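Local coordinates for FAA hydrolase family protein (Pseudomonas aeruginosa, PDB 6J5Y), which probably hydrolyses fumarylpyruvate to fumarate and pyruvate, as a metal-dependent member of the fumarylacetoacetate hydrolase superfamily, at residues A[62-67]-A[223-228]; A[80-85]-A[115-120]; A[96-101]-A[183-188]; A[155-160]-A[171-176]. All coordinates share one frame; numbering follows the deposited sequence.

In the fold
Contact 2 holds the metal site and lies nearest the centre of the chain. It joins strands 79-89 and 105-116 of the large mixed sheet. Contacts 1 and 4 belong to the second, five-stranded sheet, and their centres are 19 Å apart. Contact 4 packs directly on contact 2, through I159 against I83 and L85. Contact 1 reaches contact 2 where L223 meets L85. Contact 3 lies on the far side of the chain's centre from contacts 1 and 2, and joins the loop and short helix at 96-101 to helix 180-190. Along the chain contact 1 encloses the other three, while contacts 2 and 3 interleave. Strand 79-89, with two of the three protein ligands of manganese, is thus backed by the second sheet.

Contact 1. Residues A[62-67]-A[223-228]; sequences VAAGST and LGELSV
V62 packs on L226 at the edge of a five-stranded mixed sheet. Here the loop after strand 59-61 leads into strand 67-71, which runs parallel to strand 225-231. A type II beta turn from A63 to S66 shapes this loop. The tight part of the contact is apolar. V62 points its CB toward strand 225-231, and its CG2 meets L226 CD1 at 3.6 Å. The two side chains cross at about a right angle. V62 CG1 is anti to the backbone N (chi1 -176°) and lies 3.7 Å from S227 O. L68 lies against V62, and L112 of strand 105-116 lies against L226.

The other side is looser and holds water. Water 1 lies between V62 O, 3.0 Å away, and E225 O, 2.9 Å away. Water 2 donates to S66 O at 3.0 Å and accepts from S227 N at 2.7 Å. Both waters link backbone groups of the loop to strand 225-231. The exposed A64 only brushes this strand, with CB 4.0 Å from E225 OE2. Beyond the turn, S227 pairs by backbone bonding with L68, the second residue of strand 67-71. A direct polar bond joins the two segments at this end. S227 OG stands anti to its backbone N (chi1 178°) and is hydrogen-bonded to T67 OG1 at 2.6 Å.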
loop_
_atom_site.group_PDB
_atom_site.type_symbol
_atom_site.label_atom_id
_atom_site.label_comp_id
_atom_site.label_asym_id
_atom_site.label_seq_id
_atom_site.Cartn_x
_atom_site.Cartn_y
_atom_site.Cartn_z
ATOM N N VAL A 62 12.159 -2.460 0.304
ATOM C CA VAL A 62 12.754 -3.796 0.027
ATOM C C VAL A 62 13.440 -3.698 -1.343
ATOM O O VAL A 62 12.733 -3.396 -2.321
ATOM C CB VAL A 62 11.680 -4.895 0.046
ATOM C CG1 VAL A 62 12.306 -6.267 -0.143
ATOM C CG2 VAL A 62 10.815 -4.855 1.319
ATOM N N ALA A 63 14.755 -3.892 -1.412
ATOM C CA ALA A 63 15.510 -3.804 -2.685
ATOM C C ALA A 63 15.060 -4.957 -3.587
ATOM O O ALA A 63 14.707 -6.022 -3.045
ATOM C CB ALA A 63 17.000 -3.851 -2.419
ATOM N N ALA A 64 15.099 -4.771 -4.910
ATOM C CA ALA A 64 14.878 -5.843 -5.906
ATOM C C ALA A 64 15.961 -6.910 -5.703
ATOM O O ALA A 64 17.149 -6.534 -5.600
ATOM C CB ALA A 64 14.905 -5.276 -7.306
ATOM N N GLY A 65 15.567 -8.177 -5.596
ATOM C CA GLY A 65 16.504 -9.302 -5.406
ATOM C C GLY A 65 16.787 -9.585 -3.936
ATOM O O GLY A 65 17.581 -10.514 -3.644
ATOM N N SER A 66 16.138 -8.849 -3.029
ATOM C CA SER A 66 16.282 -8.990 -1.560
ATOM C C SER A 66 14.968 -9.529 -0.999
ATOM O O SER A 66 13.918 -9.380 -1.678
ATOM C CB SER A 66 16.635 -7.665 -0.931
ATOM O OG SER A 66 18.025 -7.421 -1.018
ATOM N N THR A 67 15.020 -10.095 0.203
ATOM C CA THR A 67 13.832 -10.576 0.949
ATOM C C THR A 67 13.804 -9.872 2.305
ATOM O O THR A 67 14.825 -9.879 3.000
ATOM C CB THR A 67 13.819 -12.106 1.031
ATOM O OG1 THR A 67 13.686 -12.595 -0.310
ATOM C CG2 THR A 67 12.713 -12.643 1.905
ATOM N N LEU A 223 6.526 -3.337 -12.706
ATOM C CA LEU A 223 6.929 -2.793 -11.377
ATOM C C LEU A 223 7.733 -3.822 -10.574
ATOM O O LEU A 223 7.974 -3.593 -9.390
ATOM C CB LEU A 223 5.679 -2.340 -10.614
ATOM C CG LEU A 223 4.848 -1.261 -11.301
ATOM C CD1 LEU A 223 3.772 -0.751 -10.368
ATOM C CD2 LEU A 223 5.716 -0.098 -11.761
ATOM N N GLY A 224 8.165 -4.905 -11.207
ATOM C CA GLY A 224 8.940 -5.965 -10.550
ATOM C C GLY A 224 8.179 -6.578 -9.381
ATOM O O GLY A 224 6.945 -6.624 -9.416
ATOM N N GLU A 225 8.918 -6.987 -8.361
ATOM C CA GLU A 225 8.469 -7.965 -7.344
ATOM C C GLU A 225 8.790 -7.439 -5.942
ATOM O O GLU A 225 9.671 -6.569 -5.796
ATOM C CB GLU A 225 9.176 -9.289 -7.612
ATOM C CG GLU A 225 10.678 -9.197 -7.377
ATOM C CD GLU A 225 11.499 -8.649 -8.537
ATOM O OE1 GLU A 225 11.850 -9.473 -9.413
ATOM O OE2 GLU A 225 11.767 -7.405 -8.584
ATOM N N LEU A 226 8.132 -8.011 -4.944
ATOM C CA LEU A 226 8.319 -7.672 -3.512
ATOM C C LEU A 226 8.367 -8.976 -2.724
ATOM O O LEU A 226 7.318 -9.622 -2.643
ATOM C CB LEU A 226 7.150 -6.782 -3.063
ATOM C CG LEU A 226 7.133 -6.394 -1.590
ATOM C CD1 LEU A 226 8.390 -5.640 -1.229
ATOM C CD2 LEU A 226 5.903 -5.564 -1.275
ATOM N N SER A 227 9.538 -9.370 -2.223
ATOM C CA SER A 227 9.752 -10.618 -1.440
ATOM C C SER A 227 9.822 -10.330 0.070
ATOM O O SER A 227 10.716 -9.586 0.529
ATOM C CB SER A 227 10.983 -11.340 -1.928
ATOM O OG SER A 227 11.231 -12.515 -1.175
ATOM N N VAL A 228 8.939 -10.960 0.842
ATOM C CA VAL A 228 8.875 -10.774 2.318
ATOM C C VAL A 228 8.726 -12.156 2.945
ATOM O O VAL A 228 7.853 -12.893 2.483
ATOM C CB VAL A 228 7.703 -9.863 2.736
ATOM C CG1 VAL A 228 7.614 -9.736 4.253
ATOM C CG2 VAL A 228 7.793 -8.491 2.077
HETATM O O HOH W 1 11.676 -5.606 -3.977
HETATM O O HOH W 2 11.676 -7.939 -3.083
#

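Contact 2. Residues A[80-85]-A[115-120]; sequences HYEIEL and TRRDLQ. With MN (manganese (II) ion), chain C; PYR (pyruvic acid), chain B.
E82 reaches both the metal and R117, and so ties the active site of this FAH-family fold to the start of helix 117-126. E82 OE1 binds manganese at 2.2 Å. E84 OE2, from the same strand, binds it at 2.0 Å. D113, pyruvate O and O3, and water 3 complete the metal shell. Water 3 also donates to E84 OE1.

The second shell holds E82. R117 NH2 forms a salt bridge to E82 OE2 at 2.8 Å, meeting the anti lone pair of that oxygen. A weak bond from R117 NH1 goes to the same oxygen. Carboxylate and guanidinium are nearly coplanar, 16° apart. R117 NH1 also donates to Q120 OE1 at 3.1 Å, one turn along the helix. T115 OG1 is bonded to K134 NZ, which also binds pyruvate.

Further out, strands 79-89 and 105-116 pair antiparallel. H80 N donates to T115 O at 2.8 Å, and T115 N to H80 O at 3.0 Å. H80 then flanks R117. Its ring stands 83° from the guanidinium plane. R117 CB lies over one face of that ring, a CH-pi contact 3.8 Å from the centroid.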
loop_
_atom_site.group_PDB
_atom_site.type_symbol
_atom_site.label_atom_id
_atom_site.label_comp_id
_atom_site.label_asym_id
_atom_site.label_seq_id
_atom_site.Cartn_x
_atom_site.Cartn_y
_atom_site.Cartn_z
ATOM N N HIS A 80 -2.592 -10.526 8.277
ATOM C CA HIS A 80 -2.961 -10.591 6.842
ATOM C C HIS A 80 -1.983 -9.837 5.943
ATOM O O HIS A 80 -1.575 -8.699 6.261
ATOM C CB HIS A 80 -4.382 -10.098 6.595
ATOM C CG HIS A 80 -5.416 -11.118 6.930
ATOM N ND1 HIS A 80 -6.567 -11.272 6.176
ATOM C CD2 HIS A 80 -5.461 -12.054 7.899
ATOM C CE1 HIS A 80 -7.308 -12.245 6.697
ATOM N NE2 HIS A 80 -6.642 -12.753 7.741
ATOM N N TYR A 81 -1.646 -10.480 4.826
ATOM C CA TYR A 81 -1.018 -9.841 3.647
ATOM C C TYR A 81 -2.133 -9.158 2.856
ATOM O O TYR A 81 -3.296 -9.614 2.957
ATOM C CB TYR A 81 -0.303 -10.865 2.767
ATOM C CG TYR A 81 -1.209 -11.957 2.267
ATOM C CD1 TYR A 81 -2.034 -11.757 1.171
ATOM C CD2 TYR A 81 -1.293 -13.166 2.930
ATOM C CE1 TYR A 81 -2.908 -12.739 0.739
ATOM C CE2 TYR A 81 -2.132 -14.174 2.478
ATOM C CZ TYR A 81 -2.944 -13.962 1.382
ATOM O OH TYR A 81 -3.794 -14.942 0.949
ATOM N N GLU A 82 -1.780 -8.081 2.149
ATOM C CA GLU A 82 -2.631 -7.417 1.124
ATOM C C GLU A 82 -1.724 -6.788 0.062
ATOM O O GLU A 82 -1.088 -5.756 0.413
ATOM C CB GLU A 82 -3.440 -6.277 1.749
ATOM C CG GLU A 82 -4.437 -6.668 2.827
ATOM C CD GLU A 82 -5.373 -5.540 3.246
ATOM O OE1 GLU A 82 -5.202 -4.427 2.757
ATOM O OE2 GLU A 82 -6.244 -5.767 4.093
ATOM N N ILE A 83 -1.654 -7.328 -1.172
ATOM C CA ILE A 83 -0.797 -6.730 -2.245
ATOM C C ILE A 83 -1.508 -5.485 -2.787
ATOM O O ILE A 83 -2.756 -5.513 -2.892
ATOM C CB ILE A 83 -0.447 -7.757 -3.342
ATOM C CG1 ILE A 83 0.763 -7.318 -4.159
ATOM C CG2 ILE A 83 -1.633 -8.066 -4.231
ATOM C CD1 ILE A 83 2.031 -7.177 -3.348
ATOM N N GLU A 84 -0.764 -4.415 -3.096
ATOM C CA GLU A 84 -1.381 -3.133 -3.530
ATOM C C GLU A 84 -0.424 -2.393 -4.473
ATOM O O GLU A 84 0.812 -2.419 -4.215
ATOM C CB GLU A 84 -1.731 -2.251 -2.320
ATOM C CG GLU A 84 -2.478 -2.962 -1.210
ATOM C CD GLU A 84 -3.397 -2.107 -0.343
ATOM O OE1 GLU A 84 -3.480 -0.855 -0.565
ATOM O OE2 GLU A 84 -4.051 -2.697 0.544
ATOM N N LEU A 85 -0.984 -1.773 -5.515
ATOM C CA LEU A 85 -0.304 -0.704 -6.286
ATOM C C LEU A 85 -0.169 0.539 -5.402
ATOM O O LEU A 85 -1.186 1.010 -4.848
ATOM C CB LEU A 85 -1.073 -0.390 -7.569
ATOM C CG LEU A 85 -0.552 0.793 -8.390
ATOM C CD1 LEU A 85 0.756 0.459 -9.074
ATOM C CD2 LEU A 85 -1.589 1.223 -9.410
ATOM N N THR A 115 -1.585 -6.292 7.972
ATOM C CA THR A 115 -2.825 -5.967 8.725
ATOM C C THR A 115 -2.946 -6.900 9.933
ATOM O O THR A 115 -2.819 -8.092 9.722
ATOM C CB THR A 115 -4.055 -6.091 7.812
ATOM O OG1 THR A 115 -3.921 -5.140 6.751
ATOM C CG2 THR A 115 -5.358 -5.840 8.534
ATOM N N ARG A 116 -3.144 -6.379 11.156
ATOM C CA ARG A 116 -3.564 -7.220 12.307
ATOM C C ARG A 116 -5.072 -7.352 12.157
ATOM O O ARG A 116 -5.760 -6.483 12.662
ATOM C CB ARG A 116 -3.093 -6.624 13.634
ATOM C CG ARG A 116 -1.575 -6.498 13.692
ATOM C CD ARG A 116 -1.017 -6.171 15.047
ATOM N NE ARG A 116 -1.209 -4.785 15.436
ATOM C CZ ARG A 116 -0.521 -4.179 16.391
ATOM N NH1 ARG A 116 -0.770 -2.912 16.673
ATOM N NH2 ARG A 116 0.421 -4.836 17.052
ATOM N N ARG A 117 -5.534 -8.322 11.369
ATOM C CA ARG A 117 -6.965 -8.413 10.924
ATOM C C ARG A 117 -7.922 -8.539 12.129
ATOM O O ARG A 117 -9.009 -7.891 12.091
ATOM C CB ARG A 117 -7.135 -9.570 9.935
ATOM C CG ARG A 117 -8.543 -9.736 9.381
ATOM C CD ARG A 117 -8.932 -8.658 8.390
ATOM N NE ARG A 117 -8.099 -8.782 7.205
ATOM C CZ ARG A 117 -7.850 -7.829 6.307
ATOM N NH1 ARG A 117 -8.339 -6.602 6.437
ATOM N NH2 ARG A 117 -7.070 -8.107 5.280
ATOM N N ASP A 118 -7.583 -9.346 13.133
ATOM C CA ASP A 118 -8.379 -9.511 14.390
ATOM C C ASP A 118 -8.628 -8.134 15.021
ATOM O O ASP A 118 -9.831 -7.789 15.254
ATOM C CB ASP A 118 -7.773 -10.524 15.377
ATOM C CG ASP A 118 -6.271 -10.416 15.638
ATOM O OD1 ASP A 118 -5.643 -9.440 15.182
ATOM O OD2 ASP A 118 -5.729 -11.334 16.287
ATOM N N LEU A 119 -7.569 -7.342 15.206
ATOM C CA LEU A 119 -7.670 -5.962 15.767
ATOM C C LEU A 119 -8.500 -5.065 14.840
ATOM O O LEU A 119 -9.400 -4.360 15.349
ATOM C CB LEU A 119 -6.270 -5.378 15.999
ATOM C CG LEU A 119 -5.390 -6.112 17.011
ATOM C CD1 LEU A 119 -4.130 -5.305 17.311
ATOM C CD2 LEU A 119 -6.151 -6.422 18.303
ATOM N N GLN A 120 -8.202 -5.051 13.540
ATOM C CA GLN A 120 -8.929 -4.187 12.582
ATOM C C GLN A 120 -10.430 -4.504 12.643
ATOM O O GLN A 120 -11.268 -3.566 12.651
ATOM C CB GLN A 120 -8.348 -4.374 11.176
ATOM C CG GLN A 120 -9.111 -3.590 10.108
ATOM C CD GLN A 120 -10.112 -4.450 9.378
ATOM O OE1 GLN A 120 -9.819 -5.586 9.012
ATOM N NE2 GLN A 120 -11.310 -3.930 9.174
HETATM MN MN MN C . -5.259 -2.377 2.053
HETATM C C PYR B . -8.160 -2.761 1.622
HETATM O O PYR B . -7.085 -2.709 0.989
HETATM O OXT PYR B . -9.244 -3.056 1.066
HETATM C CA PYR B . -8.109 -2.432 2.888
HETATM O O3 PYR B . -7.021 -2.050 3.339
HETATM C CB PYR B . -9.273 -2.447 3.835
HETATM O O HOH W 3 -5.249 -0.276 1.530
#

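Contact 3. Residues A[96-101]-A[183-188]; sequences IPLEQA and TVSYLS
S188 OG is gripped from two directions. I96 N donates to it at 2.9 Å in a nearly straight bond (167°). S188 OG in turn donates to S185 O at 2.6 Å, one turn back in its own helix. The hydroxyl sits between the backbone N and the carbonyl carbon (chi1 77°). A second serine meets the other backbone group of the same residue. S185 OG donates to I96 O, but the modelled 2.5 Å is very short and the exact length is doubtful. Both polar backbone groups of I96 are thus met by serines of one helix. S188 also makes a backbone bond with D95, just before I96.

The contact joins helix 180-190 to the short, weakly bonded helix 98-101, which lies in the connection between strands 79-89 and 105-116. Apolar groups fill in around the serines. L98 CD2 presses on S185 CB at 3.4 Å, tighter than usual. The same methyl lies 4.1 Å from Y186 CE1. Y186 also stacks edge-to-face with W178. V184, next to S185, points its CB toward residues 96-101. Its CG1 is 3.7 Å from A101 O and 4.1 Å from A101 CB. I96 CD1 approaches V184 CG1 at 4.1 Å, and the two side chains cross obliquely. V184 also touches L193, and I96 touches H104.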
loop_
_atom_site.group_PDB
_atom_site.type_symbol
_atom_site.label_atom_id
_atom_site.label_comp_id
_atom_site.label_asym_id
_atom_site.label_seq_id
_atom_site.Cartn_x
_atom_site.Cartn_y
_atom_site.Cartn_z
ATOM N N ILE A 96 -7.921 18.435 -6.790
ATOM C CA ILE A 96 -7.234 18.221 -8.087
ATOM C C ILE A 96 -8.250 17.639 -9.066
ATOM O O ILE A 96 -8.803 16.553 -8.848
ATOM C CB ILE A 96 -5.994 17.319 -7.927
ATOM C CG1 ILE A 96 -4.990 17.902 -6.921
ATOM C CG2 ILE A 96 -5.355 17.061 -9.278
ATOM C CD1 ILE A 96 -3.958 16.900 -6.432
ATOM N N PRO A 97 -8.480 18.333 -10.200
ATOM C CA PRO A 97 -9.335 17.800 -11.265
ATOM C C PRO A 97 -8.906 16.400 -11.751
ATOM O O PRO A 97 -7.725 16.133 -11.856
ATOM C CB PRO A 97 -9.182 18.866 -12.357
ATOM C CG PRO A 97 -8.928 20.152 -11.568
ATOM C CD PRO A 97 -7.980 19.692 -10.478
ATOM N N LEU A 98 -9.871 15.540 -12.060
ATOM C CA LEU A 98 -9.632 14.148 -12.544
ATOM C C LEU A 98 -8.690 14.162 -13.747
ATOM O O LEU A 98 -7.811 13.306 -13.810
ATOM C CB LEU A 98 -10.952 13.473 -12.925
ATOM C CG LEU A 98 -11.973 13.328 -11.796
ATOM C CD1 LEU A 98 -13.274 12.752 -12.338
ATOM C CD2 LEU A 98 -11.433 12.435 -10.685
ATOM N N GLU A 99 -8.840 15.134 -14.639
ATOM C CA GLU A 99 -8.078 15.207 -15.920
ATOM C C GLU A 99 -6.576 15.438 -15.692
ATOM O O GLU A 99 -5.800 15.072 -16.572
ATOM C CB GLU A 99 -8.672 16.298 -16.805
ATOM C CG GLU A 99 -10.093 15.986 -17.265
ATOM C CD GLU A 99 -11.173 16.415 -16.304
ATOM O OE1 GLU A 99 -10.819 17.092 -15.342
ATOM O OE2 GLU A 99 -12.377 16.079 -16.528
ATOM N N GLN A 100 -6.144 16.040 -14.588
ATOM C CA GLN A 100 -4.687 16.283 -14.354
ATOM C C GLN A 100 -4.174 15.454 -13.161
ATOM O O GLN A 100 -2.988 15.615 -12.817
ATOM C CB GLN A 100 -4.407 17.774 -14.129
ATOM C CG GLN A 100 -5.125 18.368 -12.923
ATOM C CD GLN A 100 -4.491 19.644 -12.428
ATOM O OE1 GLN A 100 -4.903 20.762 -12.784
ATOM N NE2 GLN A 100 -3.485 19.490 -11.582
ATOM N N ALA A 101 -5.011 14.614 -12.546
ATOM C CA ALA A 101 -4.725 13.951 -11.247
ATOM C C ALA A 101 -3.484 13.057 -11.358
ATOM O O ALA A 101 -2.588 13.154 -10.520
ATOM C CB ALA A 101 -5.927 13.166 -10.812
ATOM N N THR A 183 -8.629 8.381 -7.041
ATOM C CA THR A 183 -8.172 8.306 -5.620
ATOM C C THR A 183 -7.392 9.586 -5.305
ATOM O O THR A 183 -7.554 10.139 -4.212
ATOM C CB THR A 183 -7.391 7.016 -5.303
ATOM O OG1 THR A 183 -6.161 6.984 -6.022
ATOM C CG2 THR A 183 -8.159 5.755 -5.614
ATOM N N VAL A 184 -6.541 10.049 -6.220
ATOM C CA VAL A 184 -5.761 11.303 -6.014
ATOM C C VAL A 184 -6.718 12.501 -5.932
ATOM O O VAL A 184 -6.581 13.276 -4.995
ATOM C CB VAL A 184 -4.704 11.465 -7.118
ATOM C CG1 VAL A 184 -4.117 12.862 -7.180
ATOM C CG2 VAL A 184 -3.627 10.402 -6.977
ATOM N N SER A 185 -7.650 12.654 -6.879
ATOM C CA SER A 185 -8.686 13.715 -6.847
ATOM C C SER A 185 -9.426 13.647 -5.520
ATOM O O SER A 185 -9.510 14.679 -4.851
ATOM C CB SER A 185 -9.677 13.634 -7.992
ATOM O OG SER A 185 -9.066 14.094 -9.171
ATOM N N TYR A 186 -9.940 12.481 -5.141
ATOM C CA TYR A 186 -10.869 12.420 -3.975
ATOM C C TYR A 186 -10.088 12.638 -2.671
ATOM O O TYR A 186 -10.543 13.398 -1.821
ATOM C CB TYR A 186 -11.745 11.171 -4.026
ATOM C CG TYR A 186 -12.588 11.063 -5.272
ATOM C CD1 TYR A 186 -12.864 12.171 -6.061
ATOM C CD2 TYR A 186 -13.120 9.853 -5.669
ATOM C CE1 TYR A 186 -13.641 12.076 -7.203
ATOM C CE2 TYR A 186 -13.916 9.740 -6.799
ATOM C CZ TYR A 186 -14.157 10.851 -7.584
ATOM O OH TYR A 186 -14.904 10.748 -8.724
ATOM N N LEU A 187 -8.924 12.022 -2.517
ATOM C CA LEU A 187 -8.024 12.267 -1.356
ATOM C C LEU A 187 -7.787 13.772 -1.211
ATOM O O LEU A 187 -7.839 14.301 -0.065
ATOM C CB LEU A 187 -6.726 11.502 -1.625
ATOM C CG LEU A 187 -5.916 10.943 -0.465
ATOM C CD1 LEU A 187 -6.757 10.261 0.619
ATOM C CD2 LEU A 187 -4.886 9.980 -1.041
ATOM N N SER A 188 -7.561 14.460 -2.333
ATOM C CA SER A 188 -7.204 15.904 -2.374
ATOM C C SER A 188 -8.389 16.794 -1.961
ATOM O O SER A 188 -8.142 17.982 -1.823
ATOM C CB SER A 188 -6.657 16.313 -3.736
ATOM O OG SER A 188 -7.687 16.468 -4.705
#

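Contact 4. Residues A[155-160]-A[171-176]; sequences RHAAIS and SDIDQL
H156 and D174 meet with their flat groups almost perpendicular. The ring and carboxylate planes are 81° apart. H156 ND1 donates to D174 OD2 at 2.8 Å, on the anti lone pair. The oxygen lies 24° out of the ring plane, and the bond is bent at the hydrogen. This pair sits at the exposed end of the contact.

The carboxylate of D172 meets the backbone of the other segment. Its CG is anti to the backbone N (chi1 -160°). Its OD1 takes two N-H groups. A157 N donates to it at 2.8 Å, on the syn side and somewhat out of the carboxylate plane. D174 N donates at 3.0 Å to the anti lone pair and closes an Asx turn. This oxygen thus ties the backbone just ahead of strand 158-163 to the start of the 3-10 turn 173-175.

I173 packs against A157. Its CD1 meets A157 CB at 3.6 Å, while I173 N donates to A157 O at 2.9 Å. I159 lies further along, with CG2 alongside the S171 backbone, 3.4 Å from S171 O. I159 and S171 form a hydrogen-bonded antiparallel pair. I159 N donates to S171 O at 2.9 Å, and S171 N to I159 O at 2.8 Å.

The whole is the open end of the beta hairpin of strands 158-163 and 166-172. Strand 166-172 is outermost in the five-stranded sheet, and A157 and I159 touch I220 of strand 215-220. I159 of the hairpin packs on I83, and I173 of the 3-10 turn on L85, both in strand 79-89.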
loop_
_atom_site.group_PDB
_atom_site.type_symbol
_atom_site.label_atom_id
_atom_site.label_comp_id
_atom_site.label_asym_id
_atom_site.label_seq_id
_atom_site.Cartn_x
_atom_site.Cartn_y
_atom_site.Cartn_z
ATOM N N ARG A 155 -2.953 1.996 -16.579
ATOM C CA ARG A 155 -4.382 1.798 -16.226
ATOM C C ARG A 155 -4.726 0.308 -16.230
ATOM O O ARG A 155 -5.783 -0.044 -15.686
ATOM C CB ARG A 155 -5.281 2.544 -17.211
ATOM C CG ARG A 155 -5.857 3.833 -16.648
ATOM C CD ARG A 155 -4.846 4.954 -16.621
ATOM N NE ARG A 155 -5.507 6.197 -16.992
ATOM C CZ ARG A 155 -4.898 7.275 -17.462
ATOM N NH1 ARG A 155 -5.622 8.343 -17.762
ATOM N NH2 ARG A 155 -3.579 7.297 -17.615
ATOM N N HIS A 156 -3.886 -0.496 -16.883
ATOM C CA HIS A 156 -3.946 -1.977 -16.962
ATOM C C HIS A 156 -2.612 -2.518 -16.446
ATOM O O HIS A 156 -1.563 -1.947 -16.829
ATOM C CB HIS A 156 -4.233 -2.416 -18.415
ATOM C CG HIS A 156 -5.484 -1.832 -18.988
ATOM N ND1 HIS A 156 -6.716 -2.461 -18.872
ATOM C CD2 HIS A 156 -5.712 -0.681 -19.662
ATOM C CE1 HIS A 156 -7.640 -1.732 -19.469
ATOM N NE2 HIS A 156 -7.047 -0.630 -19.969
ATOM N N ALA A 157 -2.645 -3.550 -15.603
ATOM C CA ALA A 157 -1.451 -4.257 -15.080
ATOM C C ALA A 157 -1.889 -5.402 -14.169
ATOM O O ALA A 157 -2.634 -5.126 -13.217
ATOM C CB ALA A 157 -0.555 -3.309 -14.310
ATOM N N ALA A 158 -1.425 -6.634 -14.419
ATOM C CA ALA A 158 -1.688 -7.764 -13.504
ATOM C C ALA A 158 -0.995 -7.446 -12.177
ATOM O O ALA A 158 0.131 -6.858 -12.192
ATOM C CB ALA A 158 -1.229 -9.096 -14.058
ATOM N N ILE A 159 -1.691 -7.779 -11.096
ATOM C CA ILE A 159 -1.267 -7.646 -9.674
ATOM C C ILE A 159 -1.510 -9.003 -9.013
ATOM O O ILE A 159 -2.635 -9.584 -9.144
ATOM C CB ILE A 159 -2.007 -6.494 -8.976
ATOM C CG1 ILE A 159 -1.610 -6.346 -7.500
ATOM C CG2 ILE A 159 -3.518 -6.625 -9.161
ATOM C CD1 ILE A 159 -1.957 -5.002 -6.902
ATOM N N SER A 160 -0.490 -9.522 -8.350
ATOM C CA SER A 160 -0.472 -10.920 -7.866
ATOM C C SER A 160 0.312 -11.015 -6.555
ATOM O O SER A 160 1.300 -10.242 -6.360
ATOM C CB SER A 160 0.107 -11.807 -8.917
ATOM O OG SER A 160 1.510 -11.581 -8.996
ATOM N N SER A 171 -5.302 -10.285 -9.817
ATOM C CA SER A 171 -6.292 -9.368 -10.417
ATOM C C SER A 171 -5.544 -8.420 -11.338
ATOM O O SER A 171 -4.388 -8.735 -11.695
ATOM C CB SER A 171 -7.069 -8.649 -9.344
ATOM O OG SER A 171 -7.978 -7.721 -9.918
ATOM N N ASP A 172 -6.161 -7.285 -11.651
ATOM C CA ASP A 172 -5.599 -6.238 -12.530
ATOM C C ASP A 172 -5.936 -4.871 -11.929
ATOM O O ASP A 172 -7.103 -4.661 -11.513
ATOM C CB ASP A 172 -6.125 -6.362 -13.962
ATOM C CG ASP A 172 -5.227 -5.637 -14.936
ATOM O OD1 ASP A 172 -5.188 -4.395 -14.886
ATOM O OD2 ASP A 172 -4.513 -6.325 -15.685
ATOM N N ILE A 173 -4.979 -3.949 -11.950
ATOM C CA ILE A 173 -5.194 -2.576 -11.403
ATOM C C ILE A 173 -6.383 -1.918 -12.104
ATOM O O ILE A 173 -6.896 -0.949 -11.552
ATOM C CB ILE A 173 -3.929 -1.713 -11.486
ATOM C CG1 ILE A 173 -3.556 -1.330 -12.915
ATOM C CG2 ILE A 173 -2.778 -2.395 -10.763
ATOM C CD1 ILE A 173 -2.339 -0.432 -12.987
ATOM N N ASP A 174 -6.818 -2.421 -13.266
ATOM C CA ASP A 174 -7.953 -1.814 -14.012
ATOM C C ASP A 174 -9.272 -2.189 -13.320
ATOM O O ASP A 174 -10.274 -1.619 -13.711
ATOM C CB ASP A 174 -7.889 -2.147 -15.506
ATOM C CG ASP A 174 -8.400 -3.525 -15.869
ATOM O OD1 ASP A 174 -8.908 -4.212 -14.965
ATOM O OD2 ASP A 174 -8.278 -3.906 -17.067
ATOM N N GLN A 175 -9.231 -3.034 -12.283
ATOM C CA GLN A 175 -10.374 -3.431 -11.420
ATOM C C GLN A 175 -10.555 -2.452 -10.243
ATOM O O GLN A 175 -11.479 -2.677 -9.439
ATOM C CB GLN A 175 -10.140 -4.849 -10.879
ATOM C CG GLN A 175 -10.140 -5.938 -11.937
ATOM C CD GLN A 175 -11.467 -6.070 -12.639
ATOM O OE1 GLN A 175 -11.567 -5.892 -13.847
ATOM N NE2 GLN A 175 -12.507 -6.374 -11.883
ATOM N N LEU A 176 -9.706 -1.424 -10.103
ATOM C CA LEU A 176 -9.824 -0.419 -9.009
ATOM C C LEU A 176 -11.181 0.268 -9.167
ATOM O O LEU A 176 -11.486 0.663 -10.316
ATOM C CB LEU A 176 -8.697 0.619 -9.099
ATOM C CG LEU A 176 -7.290 0.156 -8.705
ATOM C CD1 LEU A 176 -6.269 1.256 -8.998
ATOM C CD2 LEU A 176 -7.228 -0.232 -7.240
#